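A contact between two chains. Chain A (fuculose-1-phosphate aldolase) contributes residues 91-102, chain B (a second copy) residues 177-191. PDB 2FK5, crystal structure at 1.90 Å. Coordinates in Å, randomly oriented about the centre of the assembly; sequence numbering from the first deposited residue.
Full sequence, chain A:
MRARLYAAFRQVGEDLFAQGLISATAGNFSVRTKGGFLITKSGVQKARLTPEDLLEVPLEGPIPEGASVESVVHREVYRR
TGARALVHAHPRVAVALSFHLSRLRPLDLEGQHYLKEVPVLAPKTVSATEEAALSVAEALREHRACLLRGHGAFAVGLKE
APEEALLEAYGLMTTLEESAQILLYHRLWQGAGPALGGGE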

ATOM      1  N   PRO A  91       0.122  -5.674  19.746  1.00 24.97           N
ATOM      2  CA  PRO A  91       1.338  -4.871  19.594  1.00 23.11           C
ATOM      3  C   PRO A  91       2.499  -5.719  20.119  1.00 27.76           C
ATOM      4  O   PRO A  91       2.589  -5.990  21.317  1.00 25.09           O
ATOM      5  CB  PRO A  91       1.043  -3.647  20.448  1.00 23.33           C
ATOM      6  CG  PRO A  91       0.155  -4.196  21.545  1.00 24.99           C
ATOM      7  CD  PRO A  91      -0.763  -5.129  20.796  1.00 22.53           C
ATOM      8  N   ARG A  92       3.379  -6.135  19.214  1.00 20.18           N
ATOM      9  CA  ARG A  92       4.486  -7.027  19.563  1.00 23.45           C
ATOM     10  C   ARG A  92       5.431  -6.574  20.662  1.00 18.21           C
ATOM     11  O   ARG A  92       5.716  -7.343  21.586  1.00 20.93           O
ATOM     12  CB  ARG A  92       5.287  -7.371  18.302  1.00 25.78           C
ATOM     13  CG  ARG A  92       4.404  -7.887  17.184  1.00 47.79           C
ATOM     14  NE  ARG A  92       4.233  -8.364  14.794  1.00 56.96           N
ATOM     15  CZ  ARG A  92       4.595  -8.705  13.562  1.00 63.57           C
ATOM     16  NH1 ARG A  92       5.875  -8.869  13.263  1.00 66.04           N
ATOM     17  NH2 ARG A  92       3.674  -8.879  12.625  1.00 78.32           N
ATOM     18  N   VAL A  93       5.934  -5.347  20.580  1.00 17.61           N
ATOM     19  CA  VAL A  93       6.845  -4.903  21.625  1.00 19.97           C
ATOM     20  C   VAL A  93       6.119  -4.757  22.966  1.00 14.60           C
ATOM     21  O   VAL A  93       6.657  -5.134  23.997  1.00 18.72           O
ATOM     22  CB  VAL A  93       7.541  -3.576  21.276  1.00 20.20           C
ATOM     23  CG1 VAL A  93       8.454  -3.167  22.432  1.00 20.63           C
ATOM     24  CG2 VAL A  93       8.378  -3.742  19.995  1.00 20.30           C
ATOM     25  N   ALA A  94       4.906  -4.214  22.950  1.00 19.98           N
ATOM     26  CA  ALA A  94       4.138  -4.060  24.188  1.00 20.99           C
ATOM     27  C   ALA A  94       3.885  -5.426  24.822  1.00 22.55           C
ATOM     28  O   ALA A  94       3.955  -5.575  26.044  1.00 22.81           O
ATOM     29  CB  ALA A  94       2.799  -3.345  23.904  1.00 18.70           C
ATOM     30  N   VAL A  95       3.598  -6.430  23.997  1.00 18.18           N
ATOM     31  CA  VAL A  95       3.347  -7.765  24.522  1.00 20.03           C
ATOM     32  C   VAL A  95       4.615  -8.352  25.114  1.00 25.93           C
ATOM     33  O   VAL A  95       4.569  -9.001  26.156  1.00 24.06           O
ATOM     34  CB  VAL A  95       2.776  -8.712  23.444  1.00 20.48           C
ATOM     35  CG1 VAL A  95       2.803 -10.151  23.941  1.00 20.96           C
ATOM     36  CG2 VAL A  95       1.324  -8.312  23.120  1.00 22.92           C
ATOM     37  N   ALA A  96       5.754  -8.110  24.467  1.00 21.06           N
ATOM     38  CA  ALA A  96       7.018  -8.614  24.991  1.00 20.18           C
ATOM     39  C   ALA A  96       7.272  -7.957  26.342  1.00 25.73           C
ATOM     40  O   ALA A  96       7.676  -8.618  27.299  1.00 26.63           O
ATOM     41  CB  ALA A  96       8.161  -8.301  24.026  1.00 18.35           C
ATOM     42  N   LEU A  97       7.027  -6.654  26.432  1.00 19.42           N
ATOM     43  CA  LEU A  97       7.243  -5.959  27.700  1.00 21.78           C
ATOM     44  C   LEU A  97       6.239  -6.389  28.771  1.00 23.99           C
ATOM     45  O   LEU A  97       6.521  -6.302  29.966  1.00 26.10           O
ATOM     46  CB  LEU A  97       7.152  -4.441  27.518  1.00 17.87           C
ATOM     47  CG  LEU A  97       8.052  -3.790  26.466  1.00 34.04           C
ATOM     48  CD1 LEU A  97       8.237  -2.318  26.808  1.00 26.48           C
ATOM     49  CD2 LEU A  97       9.388  -4.496  26.399  1.00 24.38           C
ATOM     50  N   SER A  98       5.068  -6.853  28.346  1.00 25.73           N
ATOM     51  CA  SER A  98       4.044  -7.269  29.299  1.00 23.69           C
ATOM     52  C   SER A  98       4.510  -8.400  30.219  1.00 27.72           C
ATOM     53  O   SER A  98       3.999  -8.542  31.334  1.00 29.40           O
ATOM     54  CB  SER A  98       2.766  -7.687  28.566  1.00 20.85           C
ATOM     55  OG  SER A  98       2.862  -9.002  28.034  1.00 25.22           O
ATOM     56  N   PHE A  99       5.464  -9.213  29.772  1.00 24.25           N
ATOM     57  CA  PHE A  99       5.952 -10.300  30.626  1.00 27.68           C
ATOM     58  C   PHE A  99       6.845  -9.745  31.723  1.00 29.64           C
ATOM     59  O   PHE A  99       7.015 -10.376  32.763  1.00 34.04           O
ATOM     60  CB  PHE A  99       6.777 -11.332  29.839  1.00 23.37           C
ATOM     61  CG  PHE A  99       6.019 -12.029  28.751  1.00 27.01           C
ATOM     62  CD1 PHE A  99       6.064 -11.552  27.447  1.00 27.65           C
ATOM     63  CD2 PHE A  99       5.251 -13.156  29.028  1.00 26.36           C
ATOM     64  CE1 PHE A  99       5.356 -12.187  26.432  1.00 30.39           C
ATOM     65  CE2 PHE A  99       4.538 -13.799  28.018  1.00 28.09           C
ATOM     66  CZ  PHE A  99       4.592 -13.313  26.719  1.00 30.94           C
ATOM     67  N   HIS A 100       7.396  -8.557  31.483  1.00 24.79           N
ATOM     68  CA  HIS A 100       8.331  -7.920  32.409  1.00 27.30           C
ATOM     69  C   HIS A 100       7.813  -6.775  33.262  1.00 35.37           C
ATOM     70  O   HIS A 100       8.532  -6.294  34.136  1.00 30.40           O
ATOM     71  CB  HIS A 100       9.544  -7.406  31.630  1.00 26.28           C
ATOM     72  CG  HIS A 100      10.374  -8.489  31.020  1.00 29.87           C
ATOM     73  ND1 HIS A 100      10.769  -8.470  29.698  1.00 35.40           N
ATOM     74  CD2 HIS A 100      10.901  -9.618  31.553  1.00 29.10           C
ATOM     75  CE1 HIS A 100      11.505  -9.539  29.444  1.00 21.99           C
ATOM     76  NE2 HIS A 100      11.600 -10.251  30.553  1.00 40.38           N
ATOM     77  N   LEU A 101       6.584  -6.328  33.021  1.00 30.81           N
ATOM     78  CA  LEU A 101       6.047  -5.200  33.786  1.00 25.40           C
ATOM     79  C   LEU A 101       4.666  -5.493  34.363  1.00 25.14           C
ATOM     80  O   LEU A 101       3.931  -6.328  33.841  1.00 24.53           O
ATOM     81  CB  LEU A 101       5.943  -3.968  32.878  1.00 28.76           C
ATOM     82  CG  LEU A 101       7.171  -3.520  32.075  1.00 30.69           C
ATOM     83  CD1 LEU A 101       6.725  -2.565  30.976  1.00 32.28           C
ATOM     84  CD2 LEU A 101       8.193  -2.859  32.990  1.00 32.97           C
ATOM     85  N   SER A 102       4.319  -4.799  35.442  1.00 28.17           N
ATOM     86  CA  SER A 102       2.999  -4.957  36.042  1.00 30.86           C
ATOM     87  C   SER A 102       2.157  -3.800  35.503  1.00 25.81           C
ATOM     88  O   SER A 102       0.932  -3.817  35.573  1.00 27.89           O
ATOM     89  CB  SER A 102       3.079  -4.896  37.571  1.00 32.94           C
ATOM     90  OG  SER A 102       3.532  -3.632  38.008  1.00 42.84           O
TER
ATOM     91  N   GLU B 177       6.696 -15.564  12.884  1.00 22.28           N
ATOM     92  CA  GLU B 177       7.640 -14.444  12.971  1.00 22.03           C
ATOM     93  C   GLU B 177       7.282 -13.515  14.128  1.00 22.05           C
ATOM     94  O   GLU B 177       8.169 -12.988  14.788  1.00 21.23           O
ATOM     95  CB  GLU B 177       7.715 -13.666  11.650  1.00 23.92           C
ATOM     96  CG  GLU B 177       8.612 -12.399  11.698  1.00 24.51           C
ATOM     97  CD  GLU B 177      10.124 -12.677  11.857  1.00 27.83           C
ATOM     98  OE1 GLU B 177      10.922 -11.723  11.725  1.00 27.91           O
ATOM     99  OE2 GLU B 177      10.527 -13.828  12.117  1.00 23.10           O
ATOM    100  N   GLU B 178       5.988 -13.328  14.390  1.00 23.09           N
ATOM    101  CA  GLU B 178       5.569 -12.488  15.515  1.00 23.22           C
ATOM    102  C   GLU B 178       6.049 -13.118  16.836  1.00 24.38           C
ATOM    103  O   GLU B 178       6.537 -12.419  17.722  1.00 20.64           O
ATOM    104  CB  GLU B 178       4.044 -12.335  15.530  1.00 25.06           C
ATOM    105  CG  GLU B 178       3.498 -11.763  14.229  1.00 39.33           C
ATOM    106  CD  GLU B 178       1.985 -11.683  14.203  1.00 47.44           C
ATOM    107  OE1 GLU B 178       1.327 -12.595  14.748  1.00 53.19           O
ATOM    108  OE2 GLU B 178       1.455 -10.714  13.620  1.00 51.72           O
ATOM    109  N   SER B 179       5.922 -14.436  16.956  1.00 19.18           N
ATOM    110  CA  SER B 179       6.379 -15.131  18.155  1.00 22.28           C
ATOM    111  C   SER B 179       7.903 -15.021  18.296  1.00 19.30           C
ATOM    112  O   SER B 179       8.415 -14.861  19.403  1.00 18.59           O
ATOM    113  CB  SER B 179       5.949 -16.607  18.120  1.00 22.31           C
ATOM    114  OG  SER B 179       4.556 -16.745  18.413  1.00 23.41           O
ATOM    115  N   ALA B 180       8.621 -15.105  17.178  1.00 18.01           N
ATOM    116  CA  ALA B 180      10.087 -14.992  17.193  1.00 19.61           C
ATOM    117  C   ALA B 180      10.505 -13.583  17.631  1.00 22.45           C
ATOM    118  O   ALA B 180      11.426 -13.416  18.434  1.00 19.37           O
ATOM    119  CB  ALA B 180      10.647 -15.296  15.810  1.00 17.44           C
ATOM    120  N   GLN B 181       9.831 -12.572  17.094  1.00 21.59           N
ATOM    121  CA  GLN B 181      10.125 -11.189  17.466  1.00 20.86           C
ATOM    122  C   GLN B 181       9.834 -10.978  18.949  1.00 20.31           C
ATOM    123  O   GLN B 181      10.621 -10.361  19.650  1.00 20.52           O
ATOM    124  CB  GLN B 181       9.296 -10.218  16.615  1.00 18.69           C
ATOM    125  CG  GLN B 181       9.661 -10.310  15.127  1.00 21.43           C
ATOM    126  CD  GLN B 181       8.958  -9.280  14.270  1.00 36.11           C
ATOM    127  OE1 GLN B 181       7.949  -8.715  14.669  1.00 38.91           O
ATOM    128  NE2 GLN B 181       9.487  -9.042  13.073  1.00 36.52           N
ATOM    129  N   ILE B 182       8.702 -11.485  19.426  1.00 18.17           N
ATOM    130  CA  ILE B 182       8.375 -11.345  20.846  1.00 20.74           C
ATOM    131  C   ILE B 182       9.468 -11.992  21.701  1.00 23.16           C
ATOM    132  O   ILE B 182       9.881 -11.436  22.729  1.00 19.36           O
ATOM    133  CB  ILE B 182       6.990 -11.964  21.157  1.00 22.18           C
ATOM    134  CG1 ILE B 182       5.896 -11.068  20.567  1.00 20.06           C
ATOM    135  CG2 ILE B 182       6.790 -12.112  22.672  1.00 21.88           C
ATOM    136  CD1 ILE B 182       4.485 -11.644  20.716  1.00 19.45           C
ATOM    137  N   LEU B 183       9.945 -13.161  21.277  1.00 18.38           N
ATOM    138  CA  LEU B 183      11.023 -13.845  21.998  1.00 20.26           C
ATOM    139  C   LEU B 183      12.272 -12.966  22.046  1.00 24.75           C
ATOM    140  O   LEU B 183      12.910 -12.810  23.095  1.00 16.94           O
ATOM    141  CB  LEU B 183      11.374 -15.171  21.307  1.00 21.83           C
ATOM    142  CG  LEU B 183      10.492 -16.379  21.624  1.00 22.62           C
ATOM    143  CD1 LEU B 183      10.811 -17.535  20.678  1.00 19.56           C
ATOM    144  CD2 LEU B 183      10.739 -16.800  23.071  1.00 32.96           C
ATOM    145  N   LEU B 184      12.627 -12.396  20.900  1.00 20.48           N
ATOM    146  CA  LEU B 184      13.804 -11.536  20.816  1.00 22.41           C
ATOM    147  C   LEU B 184      13.643 -10.297  21.701  1.00 22.84           C
ATOM    148  O   LEU B 184      14.515  -9.987  22.504  1.00 18.86           O
ATOM    149  CB  LEU B 184      14.048 -11.091  19.365  1.00 17.56           C
ATOM    150  CG  LEU B 184      15.133 -10.016  19.155  1.00 17.80           C
ATOM    151  CD1 LEU B 184      16.517 -10.578  19.507  1.00 20.56           C
ATOM    152  CD2 LEU B 184      15.114  -9.550  17.700  1.00 21.85           C
ATOM    153  N   TYR B 185      12.529  -9.588  21.548  1.00 18.35           N
ATOM    154  CA  TYR B 185      12.295  -8.379  22.338  1.00 18.13           C
ATOM    155  C   TYR B 185      12.320  -8.698  23.832  1.00 19.20           C
ATOM    156  O   TYR B 185      12.905  -7.972  24.624  1.00 20.31           O
ATOM    157  CB  TYR B 185      10.942  -7.768  21.983  1.00 21.41           C
ATOM    158  CG  TYR B 185      10.803  -7.322  20.540  1.00 22.45           C
ATOM    159  CD1 TYR B 185       9.560  -7.343  19.915  1.00 28.48           C
ATOM    160  CD2 TYR B 185      11.894  -6.840  19.822  1.00 34.05           C
ATOM    161  CE1 TYR B 185       9.395  -6.896  18.614  1.00 30.06           C
ATOM    162  CE2 TYR B 185      11.744  -6.383  18.508  1.00 38.78           C
ATOM    163  CZ  TYR B 185      10.487  -6.416  17.915  1.00 37.88           C
ATOM    164  OH  TYR B 185      10.305  -5.964  16.630  1.00 46.33           O
ATOM    165  N   HIS B 186      11.655  -9.777  24.211  1.00 18.21           N
ATOM    166  CA  HIS B 186      11.624 -10.195  25.610  1.00 18.59           C
ATOM    167  C   HIS B 186      13.053 -10.407  26.142  1.00 20.31           C
ATOM    168  O   HIS B 186      13.403  -9.956  27.236  1.00 25.06           O
ATOM    169  CB  HIS B 186      10.801 -11.483  25.716  1.00 21.03           C
ATOM    170  CG  HIS B 186      10.823 -12.113  27.069  1.00 25.93           C
ATOM    171  ND1 HIS B 186      11.874 -12.885  27.512  1.00 27.67           N
ATOM    172  CD2 HIS B 186       9.920 -12.090  28.078  1.00 34.96           C
ATOM    173  CE1 HIS B 186      11.619 -13.309  28.738  1.00 33.18           C
ATOM    174  NE2 HIS B 186      10.440 -12.839  29.104  1.00 30.70           N
ATOM    175  N   ARG B 187      13.886 -11.069  25.348  1.00 21.98           N
ATOM    176  CA  ARG B 187      15.265 -11.347  25.745  1.00 24.69           C
ATOM    177  C   ARG B 187      16.151 -10.095  25.799  1.00 19.60           C
ATOM    178  O   ARG B 187      16.968  -9.944  26.715  1.00 19.91           O
ATOM    179  CB  ARG B 187      15.864 -12.373  24.782  1.00 22.23           C
ATOM    180  CG  ARG B 187      17.272 -12.835  25.113  1.00 27.55           C
ATOM    181  CD  ARG B 187      17.581 -14.020  24.218  1.00 36.45           C
ATOM    182  NE  ARG B 187      18.976 -14.429  24.207  1.00 36.75           N
ATOM    183  CZ  ARG B 187      19.427 -15.557  24.745  1.00 36.32           C
ATOM    184  NH1 ARG B 187      18.594 -16.387  25.353  1.00 27.19           N
ATOM    185  NH2 ARG B 187      20.708 -15.873  24.640  1.00 30.95           N
ATOM    186  N   LEU B 188      16.007  -9.205  24.817  1.00 18.07           N
ATOM    187  CA  LEU B 188      16.812  -7.983  24.792  1.00 23.79           C
ATOM    188  C   LEU B 188      16.460  -7.053  25.955  1.00 20.69           C
ATOM    189  O   LEU B 188      17.346  -6.439  26.537  1.00 21.07           O
ATOM    190  CB  LEU B 188      16.657  -7.230  23.453  1.00 19.35           C
ATOM    191  CG  LEU B 188      17.071  -7.947  22.159  1.00 18.50           C
ATOM    192  CD1 LEU B 188      17.208  -6.909  21.027  1.00 19.19           C
ATOM    193  CD2 LEU B 188      18.404  -8.678  22.348  1.00 24.02           C
ATOM    194  N   TRP B 189      15.172  -6.944  26.287  1.00 21.63           N
ATOM    195  CA  TRP B 189      14.740  -6.108  27.410  1.00 24.22           C
ATOM    196  C   TRP B 189      15.370  -6.647  28.700  1.00 21.17           C
ATOM    197  O   TRP B 189      15.929  -5.900  29.509  1.00 20.17           O
ATOM    198  CB  TRP B 189      13.206  -6.130  27.533  1.00 20.51           C
ATOM    199  CG  TRP B 189      12.678  -5.387  28.721  1.00 23.88           C
ATOM    200  CD1 TRP B 189      12.522  -5.863  29.994  1.00 27.58           C
ATOM    201  CD2 TRP B 189      12.257  -4.023  28.749  1.00 22.31           C
ATOM    202  NE1 TRP B 189      12.029  -4.873  30.814  1.00 26.51           N
ATOM    203  CE2 TRP B 189      11.858  -3.734  30.074  1.00 23.46           C
ATOM    204  CE3 TRP B 189      12.181  -3.013  27.782  1.00 24.92           C
ATOM    205  CZ2 TRP B 189      11.386  -2.473  30.453  1.00 19.20           C
ATOM    206  CZ3 TRP B 189      11.714  -1.759  28.163  1.00 27.23           C
ATOM    207  CH2 TRP B 189      11.322  -1.503  29.489  1.00 28.28           C
ATOM    208  N   GLN B 190      15.278  -7.956  28.885  1.00 20.75           N
ATOM    209  CA  GLN B 190      15.838  -8.600  30.075  1.00 23.54           C
ATOM    210  C   GLN B 190      17.355  -8.436  30.117  1.00 28.62           C
ATOM    211  O   GLN B 190      17.937  -8.178  31.174  1.00 24.19           O
ATOM    212  CB  GLN B 190      15.482 -10.086  30.065  1.00 24.80           C
ATOM    213  CG  GLN B 190      16.189 -10.937  31.110  1.00 28.90           C
ATOM    214  CD  GLN B 190      15.633 -10.739  32.504  1.00 42.01           C
ATOM    215  OE1 GLN B 190      14.648 -10.025  32.697  1.00 33.85           O
ATOM    216  NE2 GLN B 190      16.259 -11.380  33.488  1.00 41.47           N
ATOM    217  N   GLY B 191      17.987  -8.586  28.959  1.00 23.56           N
ATOM    218  CA  GLY B 191      19.432  -8.474  28.878  1.00 27.78           C
ATOM    219  C   GLY B 191      19.974  -7.087  29.162  1.00 28.99           C
ATOM    220  O   GLY B 191      21.110  -6.943  29.609  1.00 28.11           O
TER
HETATM  221  O   HOH W   1       7.620  -9.004  10.464  1.00 53.92           O
HETATM  222  O   HOH W   2      11.451  -4.639  33.631  1.00 46.43           O

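A short helix of chain A, beginning at Arg A92 just after the N-cap residue Pro A91, crosses the long chain B helix at 53°, the axes approaching to 8.4 Å. Ala A96 and His B186 mark the crossing, their CA atoms 4.9 Å apart. A methyl group suffices there: Ala A96 CB lies 3.5 Å from Tyr B185 CB and 3.8 Å from Ile B182 O. That carbonyl is already satisfied, accepting from His B186 N at 2.8 Å within its own helix.

Polar bonding across the contact concentrates on Arg A92, whose side chain sits among Glu B178, Gln B181, Ile B182 and Tyr B185. Its NH1 donates to Gln B181 OE1 (2.5 Å, N-H...acceptor angle 161°), a short, nearly straight hydrogen bond, while NH2 forms a salt bridge with Glu B178 OE2 at 3.0 Å. The CD atom is not modelled, so the path of the chain to the guanidinium is incomplete. Gln B181 NE2 gives a weak bond to Glu B177 OE1 (3.3 Å, 138°), and water 1 weakly accepts from both Arg A92 NH1 (3.3 Å) and Gln B181 NE2 (3.2 Å).

Aromatic contacts dominate at the other end. The rings of His A100 and His B186 form an offset stack, centroids 4.1 Å apart and planes at 29°. Their NE2 atoms are 3.2 Å apart, but the angle is too poor for a hydrogen bond. His B186 also turns its edge toward the face of Phe A99, with planes at 79°. Trp B189 NE1 is satisfied by water 2, which accepts at 2.9 Å and donates weakly to His A100 O at 3.4 Å.

Apolar contacts complete the packing: Val A93 CG2 lies over the Tyr B185 face, 3.6 Å from CE1, and Leu A97 CD2 reaches Trp B189 CE3 at 3.5 Å.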